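Local coordinates for SusD superfamily protein (Bacteroides vulgatus, PDB 3MYV), which probably binds polysaccharide at the bacterial outer membrane as a SusD-family protein, at residues F128-P131 and Y132-K136; H147-G150 and T151-P155; E421-D424 and W425-K429. One frame throughout, in Å; residues are numbered along the deposited sequence.

Interaction 1 of 3, residues F128-P131 and Y132-K136; sequences FGYP and YTKDK
The aromatic ring of Tyr130 meets the end of Lys134 obliquely. Lys134 NZ sits 3.7 Å from Tyr130 CD2, and the two side chains run side by side in the same direction. Lys134 CG lies anti to the backbone N (chi1 -175°). The chain is extended from there, and this brings the ammonium nitrogen beside CD2 and CE2 of the Tyr130 ring. NZ is hydrogen-bonded to Trp425 O. The ring of Tyr132 has Lys136 CA over one face, 3.8 Å above its plane and offset toward the rim; the rings of His203 and Tyr164 also meet it. Residues 128-131 are the link from the end of helix 103-128 to the short, weakly bonded helix 132-135, in the helical, TPR-related part of the SusD fold. Lys134 N donates to Pro131 O at 2.9 Å, from above the carbonyl plane. A water lies between Tyr130 O and Asp135 OD1, at 2.9 Å from Tyr130 O and 2.7 Å from Asp135 OD1. Other acceptors compete for its two protons, and it may not serve both at once. Pro131 CB packs 4.0 Å from Thr133 OG1, whose hydroxyl is hydrogen-bonded to Arg403 O.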
ATOM      1  N   PHE A 128     -10.455   2.204   7.842  1.00 16.33           N
ATOM      2  CA  PHE A 128     -11.671   2.418   8.646  1.00 13.34           C
ATOM      3  C   PHE A 128     -11.492   2.532  10.166  1.00 12.52           C
ATOM      4  O   PHE A 128     -12.428   2.910  10.858  1.00 16.04           O
ATOM      5  CB  PHE A 128     -12.736   1.374   8.294  1.00 13.46           C
ATOM      6  CG  PHE A 128     -13.204   1.483   6.886  1.00 13.45           C
ATOM      7  CD1 PHE A 128     -14.243   2.362   6.551  1.00 14.83           C
ATOM      8  CD2 PHE A 128     -12.597   0.763   5.873  1.00 14.85           C
ATOM      9  CE1 PHE A 128     -14.662   2.485   5.242  1.00 13.60           C
ATOM     10  CE2 PHE A 128     -13.022   0.897   4.541  1.00 15.20           C
ATOM     11  CZ  PHE A 128     -14.043   1.762   4.233  1.00 13.78           C
ATOM     12  N   GLY A 129     -10.286   2.243  10.657  1.00 10.44           N
ATOM     13  CA  GLY A 129      -9.918   2.442  12.040  1.00 13.45           C
ATOM     14  C   GLY A 129      -8.769   3.404  12.183  1.00 14.64           C
ATOM     15  O   GLY A 129      -7.992   3.620  11.235  1.00 14.78           O
ATOM     16  N   TYR A 130      -8.697   4.033  13.359  1.00 14.23           N
ATOM     17  CA  TYR A 130      -7.629   4.953  13.662  1.00 14.89           C
ATOM     18  C   TYR A 130      -6.324   4.144  13.753  1.00 14.24           C
ATOM     19  O   TYR A 130      -6.351   2.916  14.019  1.00 12.88           O
ATOM     20  CB  TYR A 130      -7.943   5.717  14.970  1.00 12.41           C
ATOM     21  CG  TYR A 130      -8.996   6.785  14.796  1.00 14.86           C
ATOM     22  CD1 TYR A 130     -10.352   6.463  14.770  1.00 14.10           C
ATOM     23  CD2 TYR A 130      -8.642   8.118  14.624  1.00 18.96           C
ATOM     24  CE1 TYR A 130     -11.314   7.445  14.592  1.00 14.73           C
ATOM     25  CE2 TYR A 130      -9.596   9.102  14.456  1.00 18.46           C
ATOM     26  CZ  TYR A 130     -10.929   8.770  14.436  1.00 15.58           C
ATOM     27  OH  TYR A 130     -11.886   9.765  14.275  1.00 17.79           O
ATOM     28  N   PRO A 131      -5.178   4.796  13.500  1.00 15.26           N
ATOM     29  CA  PRO A 131      -3.913   4.053  13.547  1.00 15.87           C
ATOM     30  C   PRO A 131      -3.740   3.289  14.841  1.00 15.16           C
ATOM     31  O   PRO A 131      -4.002   3.818  15.935  1.00 15.37           O
ATOM     32  CB  PRO A 131      -2.847   5.169  13.445  1.00 17.67           C
ATOM     33  CG  PRO A 131      -3.541   6.259  12.740  1.00 16.20           C
ATOM     34  CD  PRO A 131      -4.950   6.225  13.210  1.00 15.40           C
ATOM     35  N   TYR A 132      -3.288   2.044  14.723  1.00 14.96           N
ATOM     36  CA  TYR A 132      -3.013   1.250  15.915  1.00 17.21           C
ATOM     37  C   TYR A 132      -2.208   2.015  16.940  1.00 18.08           C
ATOM     38  O   TYR A 132      -2.495   1.944  18.151  1.00 17.42           O
ATOM     39  CB  TYR A 132      -2.282  -0.052  15.569  1.00 17.09           C
ATOM     40  CG  TYR A 132      -1.928  -0.838  16.811  1.00 15.99           C
ATOM     41  CD1 TYR A 132      -2.842  -1.694  17.381  1.00 18.22           C
ATOM     42  CD2 TYR A 132      -0.692  -0.673  17.450  1.00 14.42           C
ATOM     43  CE1 TYR A 132      -2.548  -2.400  18.511  1.00 14.77           C
ATOM     44  CE2 TYR A 132      -0.394  -1.368  18.597  1.00 16.34           C
ATOM     45  CZ  TYR A 132      -1.325  -2.235  19.126  1.00 15.63           C
ATOM     46  OH  TYR A 132      -1.049  -2.929  20.282  1.00 16.76           O
ATOM     47  N   THR A 133      -1.187   2.733  16.460  1.00 17.91           N
ATOM     48  CA  THR A 133      -0.253   3.423  17.339  1.00 17.25           C
ATOM     49  C   THR A 133      -0.886   4.604  18.066  1.00 17.99           C
ATOM     50  O   THR A 133      -0.329   5.067  19.034  1.00 16.17           O
ATOM     51  CB  THR A 133       1.011   3.881  16.559  1.00 19.20           C
ATOM     52  OG1 THR A 133       0.616   4.448  15.307  1.00 23.73           O
ATOM     53  CG2 THR A 133       1.909   2.688  16.298  1.00 17.66           C
ATOM     54  N   LYS A 134      -2.073   5.061  17.672  1.00 16.20           N
ATOM     55  CA  LYS A 134      -2.750   6.138  18.444  1.00 16.32           C
ATOM     56  C   LYS A 134      -3.117   5.735  19.880  1.00 18.64           C
ATOM     57  O   LYS A 134      -2.986   6.526  20.831  1.00 15.48           O
ATOM     58  CB  LYS A 134      -4.016   6.635  17.726  1.00 16.83           C
ATOM     59  CG  LYS A 134      -4.681   7.822  18.427  1.00 16.38           C
ATOM     60  CD  LYS A 134      -5.915   8.278  17.694  1.00 18.64           C
ATOM     61  CE  LYS A 134      -6.455   9.543  18.317  1.00 21.15           C
ATOM     62  NZ  LYS A 134      -7.759   9.919  17.685  1.00 22.23           N
ATOM     63  N   ASP A 135      -3.543   4.492  20.033  1.00 18.50           N
ATOM     64  CA  ASP A 135      -4.308   4.093  21.199  1.00 19.40           C
ATOM     65  C   ASP A 135      -4.258   2.591  21.444  1.00 17.92           C
ATOM     66  O   ASP A 135      -5.211   2.008  21.980  1.00 19.53           O
ATOM     67  CB  ASP A 135      -5.756   4.541  20.980  1.00 19.97           C
ATOM     68  CG  ASP A 135      -6.420   3.826  19.808  1.00 18.37           C
ATOM     69  OD1 ASP A 135      -5.745   3.049  19.102  1.00 19.93           O
ATOM     70  OD2 ASP A 135      -7.643   4.029  19.625  1.00 21.52           O
ATOM     71  N   LYS A 136      -3.147   1.963  21.069  1.00 16.65           N
ATOM     72  CA  LYS A 136      -2.992   0.517  21.159  1.00 16.67           C
ATOM     73  C   LYS A 136      -4.179  -0.219  20.535  1.00 16.84           C
ATOM     74  O   LYS A 136      -4.632  -1.248  21.045  1.00 19.56           O
ATOM     75  CB  LYS A 136      -2.758   0.083  22.620  1.00 19.69           C
ATOM     76  CG  LYS A 136      -1.408   0.531  23.210  1.00 27.85           C
ATOM     77  CD  LYS A 136      -0.288  -0.379  22.742  1.00 39.15           C
ATOM     78  CE  LYS A 136       1.107   0.045  23.227  1.00 43.85           C
ATOM     79  NZ  LYS A 136       2.159  -0.404  22.238  1.00 38.87           N
TER
HETATM   80  O   HOH W   1      -6.843   2.195  16.786  1.00 17.22           O

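Interaction 2 of 3, residues H147-G150 and T151-P155; sequences HLVG and TYENP
With CG trans to its own N (chi1 -178°) and the chain extended beyond, Glu153 sends its carboxylate back to His147 and Gly150. His147 places its ring between the backbone N and the carbonyl carbon (chi1 61°), which brings NE2 to meet it from the opposite direction. The carboxylate binds at the first residue of a type I beta turn from Gly150 to Glu153, in the surface loop between strands 140-143 and 157-159. The turn bond runs from Glu153 N to Gly150 O, 3.2 Å, with the donor well above the carbonyl plane.

His147 NE2 donates to Glu153 OE2 at 2.7 Å. The acceptor uses its syn lone pair, and ring and carboxylate are nearly coplanar. This His-carboxylate bond should help hold the acid group in the plane of the ring, at its edge. The second oxygen is bound too: Gly150 N points at Glu153 OE1, 2.7 Å away, along an almost straight line (178°), but on the anti side and tilted out of the carboxylate plane. Replacing this glutamate by alanine would probably leave His147 NE2 and Gly150 N without their acceptors and the imidazole held at one nitrogen fewer. A water lies between Gly150 O and Glu153 O. Val149 CG1 passes 3.7 Å from Glu153 OE1. Its other methyl reaches Pro155 tip to tip, with Val149 CG2 3.8 Å from Pro155 CG.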
ATOM      1  N   HIS A 147     -13.246 -15.621   9.971  1.00 17.47           N
ATOM      2  CA  HIS A 147     -13.939 -16.904   9.879  1.00 20.05           C
ATOM      3  C   HIS A 147     -14.851 -16.913   8.664  1.00 16.84           C
ATOM      4  O   HIS A 147     -15.087 -15.869   8.029  1.00 17.03           O
ATOM      5  CB  HIS A 147     -14.818 -17.129  11.110  1.00 21.08           C
ATOM      6  CG  HIS A 147     -15.880 -16.089  11.272  1.00 18.95           C
ATOM      7  ND1 HIS A 147     -15.609 -14.827  11.752  1.00 20.60           N
ATOM      8  CD2 HIS A 147     -17.205 -16.115  11.000  1.00 20.33           C
ATOM      9  CE1 HIS A 147     -16.728 -14.124  11.782  1.00 21.57           C
ATOM     10  NE2 HIS A 147     -17.712 -14.884  11.326  1.00 17.38           N
ATOM     11  N   LEU A 148     -15.407 -18.084   8.398  1.00 17.71           N
ATOM     12  CA  LEU A 148     -16.414 -18.282   7.394  1.00 18.51           C
ATOM     13  C   LEU A 148     -17.743 -17.739   7.907  1.00 19.52           C
ATOM     14  O   LEU A 148     -18.330 -18.282   8.882  1.00 19.78           O
ATOM     15  CB  LEU A 148     -16.568 -19.781   7.093  1.00 21.30           C
ATOM     16  CG  LEU A 148     -17.556 -20.118   5.976  1.00 25.37           C
ATOM     17  CD1 LEU A 148     -16.987 -19.734   4.642  1.00 24.54           C
ATOM     18  CD2 LEU A 148     -17.945 -21.598   5.987  1.00 32.06           C
ATOM     19  N   VAL A 149     -18.227 -16.674   7.282  1.00 18.41           N
ATOM     20  CA  VAL A 149     -19.404 -15.964   7.816  1.00 17.49           C
ATOM     21  C   VAL A 149     -20.680 -16.758   7.510  1.00 19.75           C
ATOM     22  O   VAL A 149     -20.867 -17.239   6.405  1.00 16.38           O
ATOM     23  CB  VAL A 149     -19.492 -14.523   7.250  1.00 19.03           C
ATOM     24  CG1 VAL A 149     -20.806 -13.850   7.620  1.00 20.13           C
ATOM     25  CG2 VAL A 149     -18.308 -13.711   7.725  1.00 14.36           C
ATOM     26  N   GLY A 150     -21.573 -16.867   8.496  1.00 19.22           N
ATOM     27  CA  GLY A 150     -22.835 -17.599   8.312  1.00 19.90           C
ATOM     28  C   GLY A 150     -23.739 -16.945   7.270  1.00 17.36           C
ATOM     29  O   GLY A 150     -23.610 -15.758   6.979  1.00 17.88           O
ATOM     30  N   THR A 151     -24.656 -17.725   6.724  1.00 15.71           N
ATOM     31  CA  THR A 151     -25.576 -17.262   5.684  1.00 15.12           C
ATOM     32  C   THR A 151     -26.245 -15.954   6.078  1.00 16.19           C
ATOM     33  O   THR A 151     -26.229 -15.013   5.298  1.00 13.68           O
ATOM     34  CB  THR A 151     -26.615 -18.310   5.371  1.00 15.05           C
ATOM     35  OG1 THR A 151     -25.957 -19.516   4.991  1.00 18.06           O
ATOM     36  CG2 THR A 151     -27.569 -17.860   4.227  1.00 17.50           C
ATOM     37  N   TYR A 152     -26.786 -15.885   7.297  1.00 14.25           N
ATOM     38  CA  TYR A 152     -27.495 -14.667   7.768  1.00 16.13           C
ATOM     39  C   TYR A 152     -26.792 -13.898   8.895  1.00 17.15           C
ATOM     40  O   TYR A 152     -27.427 -13.090   9.619  1.00 15.90           O
ATOM     41  CB  TYR A 152     -28.916 -15.039   8.178  1.00 18.45           C
ATOM     42  CG  TYR A 152     -29.685 -15.743   7.101  1.00 22.43           C
ATOM     43  CD1 TYR A 152     -30.048 -15.076   5.916  1.00 20.71           C
ATOM     44  CD2 TYR A 152     -30.029 -17.072   7.232  1.00 15.02           C
ATOM     45  CE1 TYR A 152     -30.737 -15.721   4.933  1.00 21.88           C
ATOM     46  CE2 TYR A 152     -30.720 -17.728   6.237  1.00 17.78           C
ATOM     47  CZ  TYR A 152     -31.073 -17.050   5.095  1.00 22.64           C
ATOM     48  OH  TYR A 152     -31.770 -17.724   4.124  1.00 20.55           O
ATOM     49  N   GLU A 153     -25.492 -14.158   9.041  1.00 15.96           N
ATOM     50  CA  GLU A 153     -24.627 -13.486  10.003  1.00 15.59           C
ATOM     51  C   GLU A 153     -24.144 -12.156   9.416  1.00 14.69           C
ATOM     52  O   GLU A 153     -23.734 -12.085   8.259  1.00 17.81           O
ATOM     53  CB  GLU A 153     -23.403 -14.362  10.307  1.00 16.04           C
ATOM     54  CG  GLU A 153     -22.445 -13.791  11.329  1.00 17.52           C
ATOM     55  CD  GLU A 153     -21.108 -14.509  11.357  1.00 23.61           C
ATOM     56  OE1 GLU A 153     -21.008 -15.667  10.879  1.00 19.69           O
ATOM     57  OE2 GLU A 153     -20.159 -13.899  11.868  1.00 20.62           O
ATOM     58  N   ASN A 154     -24.163 -11.110  10.239  1.00 16.48           N
ATOM     59  CA  ASN A 154     -23.616  -9.804   9.868  1.00 17.75           C
ATOM     60  C   ASN A 154     -22.567  -9.455  10.911  1.00 17.66           C
ATOM     61  O   ASN A 154     -22.922  -9.013  12.003  1.00 16.59           O
ATOM     62  CB  ASN A 154     -24.713  -8.750   9.847  1.00 18.64           C
ATOM     63  CG  ASN A 154     -25.842  -9.119   8.920  1.00 22.79           C
ATOM     64  OD1 ASN A 154     -26.960  -9.376   9.359  1.00 23.46           O
ATOM     65  ND2 ASN A 154     -25.532  -9.234   7.641  1.00 15.96           N
ATOM     66  N   PRO A 155     -21.286  -9.707  10.605  1.00 17.83           N
ATOM     67  CA  PRO A 155     -20.273  -9.512  11.642  1.00 20.00           C
ATOM     68  C   PRO A 155     -20.232  -8.078  12.152  1.00 17.84           C
ATOM     69  O   PRO A 155     -20.387  -7.148  11.368  1.00 17.95           O
ATOM     70  CB  PRO A 155     -18.969  -9.862  10.941  1.00 22.11           C
ATOM     71  CG  PRO A 155     -19.351 -10.716   9.777  1.00 20.86           C
ATOM     72  CD  PRO A 155     -20.715 -10.252   9.357  1.00 19.60           C
TER
HETATM   73  O   HOH W   2     -23.983 -13.209   5.669  1.00 27.31           O

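Interaction 3 of 3, residues E421-D424 and W425-K429; sequences EEVD and WDFYK
Asp426 N donates to Asp424 OD1 at 2.8 Å, the shortest direct hydrogen bond between the two segments. The donor comes from above the carboxylate plane, 46° out of it. Asp424 is able to offer this oxygen because its CG stands between the backbone N and the carbonyl carbon (chi1 67°), which turns the acid group toward the residues that follow. The backbone of the same aspartate accepts a second bond, from Phe427 N to Asp424 O at 3.1 Å. One residue therefore grips the turn twice, once through its side chain and once through its carbonyl.

The two acids of the turn lie close. Asp424 OD1 and Asp426 OD2 are 4.3 Å apart, a distance at which like charges would be expected to raise the cost of ionisation. A water that donates to both, at 2.6 Å to Asp424 OD2 and 2.5 Å to Asp426 OD2, probably eases this. Asp426 OD1 also has a long, weak ion pair with Lys134. The carboxylate carbon of Asp426 lies at the edge of the Trp425 ring, in its plane. Asp424 N is buried here and has no hydrogen-bond partner.

On the apolar side, Phe427 turns back toward the strand. Its CD2 meets both methyls of Val423, with CG1 3.9 Å away, and the side chains cross obliquely. Lys429 N lies over one face of the Phe427 ring, offset toward its rim, and the ring of Phe63 also meets it. Strand 422-423 pairs antiparallel with strand 408-409, and the chain leaves it through these residues. The side-chain bond to the residue two further on makes an Asx turn. Combined with the carbonyl bond of the type I beta turn from Asp424 to Phe427, it forms an Asx motif.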
ATOM      1  N   GLU A 421      -5.504  21.873   5.775  1.00 18.41           N
ATOM      2  CA  GLU A 421      -4.087  22.234   5.827  1.00 17.71           C
ATOM      3  C   GLU A 421      -3.274  21.490   6.879  1.00 17.01           C
ATOM      4  O   GLU A 421      -2.048  21.414   6.779  1.00 19.03           O
ATOM      5  CB  GLU A 421      -3.938  23.743   6.054  1.00 21.72           C
ATOM      6  CG  GLU A 421      -4.452  24.582   4.897  1.00 22.53           C
ATOM      7  CD  GLU A 421      -4.125  26.051   5.031  1.00 26.85           C
ATOM      8  OE1 GLU A 421      -3.682  26.495   6.110  1.00 27.29           O
ATOM      9  OE2 GLU A 421      -4.306  26.762   4.043  1.00 29.03           O
ATOM     10  N   GLU A 422      -3.940  20.991   7.917  1.00 18.15           N
ATOM     11  CA  GLU A 422      -3.281  20.174   8.929  1.00 19.55           C
ATOM     12  C   GLU A 422      -4.132  18.956   9.212  1.00 21.11           C
ATOM     13  O   GLU A 422      -5.315  19.082   9.545  1.00 22.97           O
ATOM     14  CB  GLU A 422      -3.048  20.973  10.218  1.00 21.75           C
ATOM     15  CG  GLU A 422      -2.093  22.126  10.002  1.00 24.02           C
ATOM     16  CD  GLU A 422      -1.612  22.780  11.288  1.00 35.57           C
ATOM     17  OE1 GLU A 422      -2.243  22.613  12.348  1.00 40.57           O
ATOM     18  OE2 GLU A 422      -0.582  23.483  11.225  1.00 43.01           O
ATOM     19  N   VAL A 423      -3.556  17.779   9.017  1.00 18.67           N
ATOM     20  CA  VAL A 423      -4.260  16.512   9.257  1.00 17.42           C
ATOM     21  C   VAL A 423      -3.426  15.669  10.213  1.00 18.96           C
ATOM     22  O   VAL A 423      -2.221  15.478  10.004  1.00 17.67           O
ATOM     23  CB  VAL A 423      -4.504  15.754   7.952  1.00 18.52           C
ATOM     24  CG1 VAL A 423      -5.010  14.324   8.232  1.00 13.09           C
ATOM     25  CG2 VAL A 423      -5.484  16.554   7.069  1.00 18.04           C
ATOM     26  N   ASP A 424      -4.056  15.174  11.274  1.00 17.31           N
ATOM     27  CA  ASP A 424      -3.376  14.291  12.205  1.00 16.75           C
ATOM     28  C   ASP A 424      -4.366  13.233  12.636  1.00 13.93           C
ATOM     29  O   ASP A 424      -5.483  13.201  12.124  1.00 16.92           O
ATOM     30  CB  ASP A 424      -2.795  15.077  13.393  1.00 16.19           C
ATOM     31  CG  ASP A 424      -3.825  15.668  14.286  1.00 22.13           C
ATOM     32  OD1 ASP A 424      -5.018  15.290  14.244  1.00 23.69           O
ATOM     33  OD2 ASP A 424      -3.405  16.537  15.076  1.00 25.61           O
ATOM     34  N   TRP A 425      -3.983  12.382  13.573  1.00 15.64           N
ATOM     35  CA  TRP A 425      -4.832  11.253  13.929  1.00 15.58           C
ATOM     36  C   TRP A 425      -6.051  11.613  14.808  1.00 15.83           C
ATOM     37  O   TRP A 425      -6.788  10.729  15.244  1.00 17.73           O
ATOM     38  CB  TRP A 425      -3.995  10.103  14.482  1.00 14.53           C
ATOM     39  CG  TRP A 425      -3.262  10.321  15.756  1.00 19.91           C
ATOM     40  CD1 TRP A 425      -3.564  11.221  16.736  1.00 16.09           C
ATOM     41  CD2 TRP A 425      -2.122   9.576  16.231  1.00 16.90           C
ATOM     42  NE1 TRP A 425      -2.664  11.109  17.779  1.00 19.69           N
ATOM     43  CE2 TRP A 425      -1.785  10.092  17.504  1.00 15.40           C
ATOM     44  CE3 TRP A 425      -1.382   8.506  15.724  1.00 13.24           C
ATOM     45  CZ2 TRP A 425      -0.705   9.605  18.253  1.00 15.77           C
ATOM     46  CZ3 TRP A 425      -0.299   8.017  16.475  1.00 15.41           C
ATOM     47  CH2 TRP A 425       0.024   8.566  17.717  1.00 21.61           C
ATOM     48  N   ASP A 426      -6.229  12.896  15.100  1.00 17.28           N
ATOM     49  CA  ASP A 426      -7.420  13.382  15.820  1.00 18.17           C
ATOM     50  C   ASP A 426      -8.453  13.936  14.852  1.00 20.80           C
ATOM     51  O   ASP A 426      -9.569  14.256  15.258  1.00 21.15           O
ATOM     52  CB  ASP A 426      -7.043  14.472  16.813  1.00 20.48           C
ATOM     53  CG  ASP A 426      -6.182  13.958  17.959  1.00 22.90           C
ATOM     54  OD1 ASP A 426      -6.339  12.804  18.372  1.00 22.06           O
ATOM     55  OD2 ASP A 426      -5.367  14.743  18.457  1.00 26.56           O
ATOM     56  N   PHE A 427      -8.088  14.056  13.575  1.00 19.45           N
ATOM     57  CA  PHE A 427      -9.019  14.520  12.543  1.00 19.67           C
ATOM     58  C   PHE A 427     -10.022  13.432  12.216  1.00 15.69           C
ATOM     59  O   PHE A 427      -9.634  12.324  11.861  1.00 18.67           O
ATOM     60  CB  PHE A 427      -8.240  14.859  11.276  1.00 20.74           C
ATOM     61  CG  PHE A 427      -9.070  15.460  10.180  1.00 19.66           C
ATOM     62  CD1 PHE A 427     -10.043  16.414  10.447  1.00 21.50           C
ATOM     63  CD2 PHE A 427      -8.806  15.137   8.858  1.00 15.89           C
ATOM     64  CE1 PHE A 427     -10.776  16.986   9.415  1.00 25.17           C
ATOM     65  CE2 PHE A 427      -9.509  15.710   7.847  1.00 22.06           C
ATOM     66  CZ  PHE A 427     -10.496  16.640   8.117  1.00 16.93           C
ATOM     67  N   TYR A 428     -11.314  13.741  12.316  1.00 16.32           N
ATOM     68  CA  TYR A 428     -12.327  12.683  12.263  1.00 15.82           C
ATOM     69  C   TYR A 428     -12.363  11.999  10.908  1.00 16.55           C
ATOM     70  O   TYR A 428     -12.799  10.841  10.803  1.00 14.79           O
ATOM     71  CB  TYR A 428     -13.710  13.181  12.696  1.00 17.36           C
ATOM     72  CG  TYR A 428     -14.524  13.938  11.659  1.00 15.89           C
ATOM     73  CD1 TYR A 428     -14.312  15.289  11.420  1.00 21.61           C
ATOM     74  CD2 TYR A 428     -15.535  13.312  10.960  1.00 22.35           C
ATOM     75  CE1 TYR A 428     -15.065  15.986  10.496  1.00 21.87           C
ATOM     76  CE2 TYR A 428     -16.303  13.989  10.047  1.00 17.47           C
ATOM     77  CZ  TYR A 428     -16.062  15.332   9.809  1.00 20.02           C
ATOM     78  OH  TYR A 428     -16.817  16.008   8.881  1.00 22.16           O
ATOM     79  N   LYS A 429     -11.875  12.695   9.877  1.00 14.18           N
ATOM     80  CA  LYS A 429     -11.873  12.118   8.534  1.00 15.02           C
ATOM     81  C   LYS A 429     -10.553  11.444   8.187  1.00 15.22           C
ATOM     82  O   LYS A 429     -10.335  11.108   7.022  1.00 15.94           O
ATOM     83  CB  LYS A 429     -12.297  13.158   7.497  1.00 13.17           C
ATOM     84  CG  LYS A 429     -13.733  13.618   7.743  1.00 16.14           C
ATOM     85  CD  LYS A 429     -14.331  14.343   6.586  1.00 22.38           C
ATOM     86  CE  LYS A 429     -13.804  15.767   6.461  1.00 23.94           C
ATOM     87  NZ  LYS A 429     -14.611  16.523   5.468  1.00 20.26           N
TER
HETATM   88  O   HOH W   3      -4.614  16.896  17.349  1.00 27.57           O

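In the fold
From the N terminus, interaction 1 comes first, at the exit of helix 103-128. Interaction 2 follows in the loop between strands 140-143 and 157-159. Interaction 3 lies far along the chain, where strand 422-423 ends. Each is local: interaction 1 opens a short helix, interactions 2 and 3 each close a type I turn. The three stand in series, and none nests in or crosses another. Interactions 1 and 3 meet in space, their centres about 13 Å apart. There Lys134 and Tyr130 reach the 425-429 segment, tying the link after helix 103-128 to the loop after strand 422-423. Interaction 2 stands apart from both, with its nearest atoms about 12 Å from interaction 1 and about 20 Å from interaction 3.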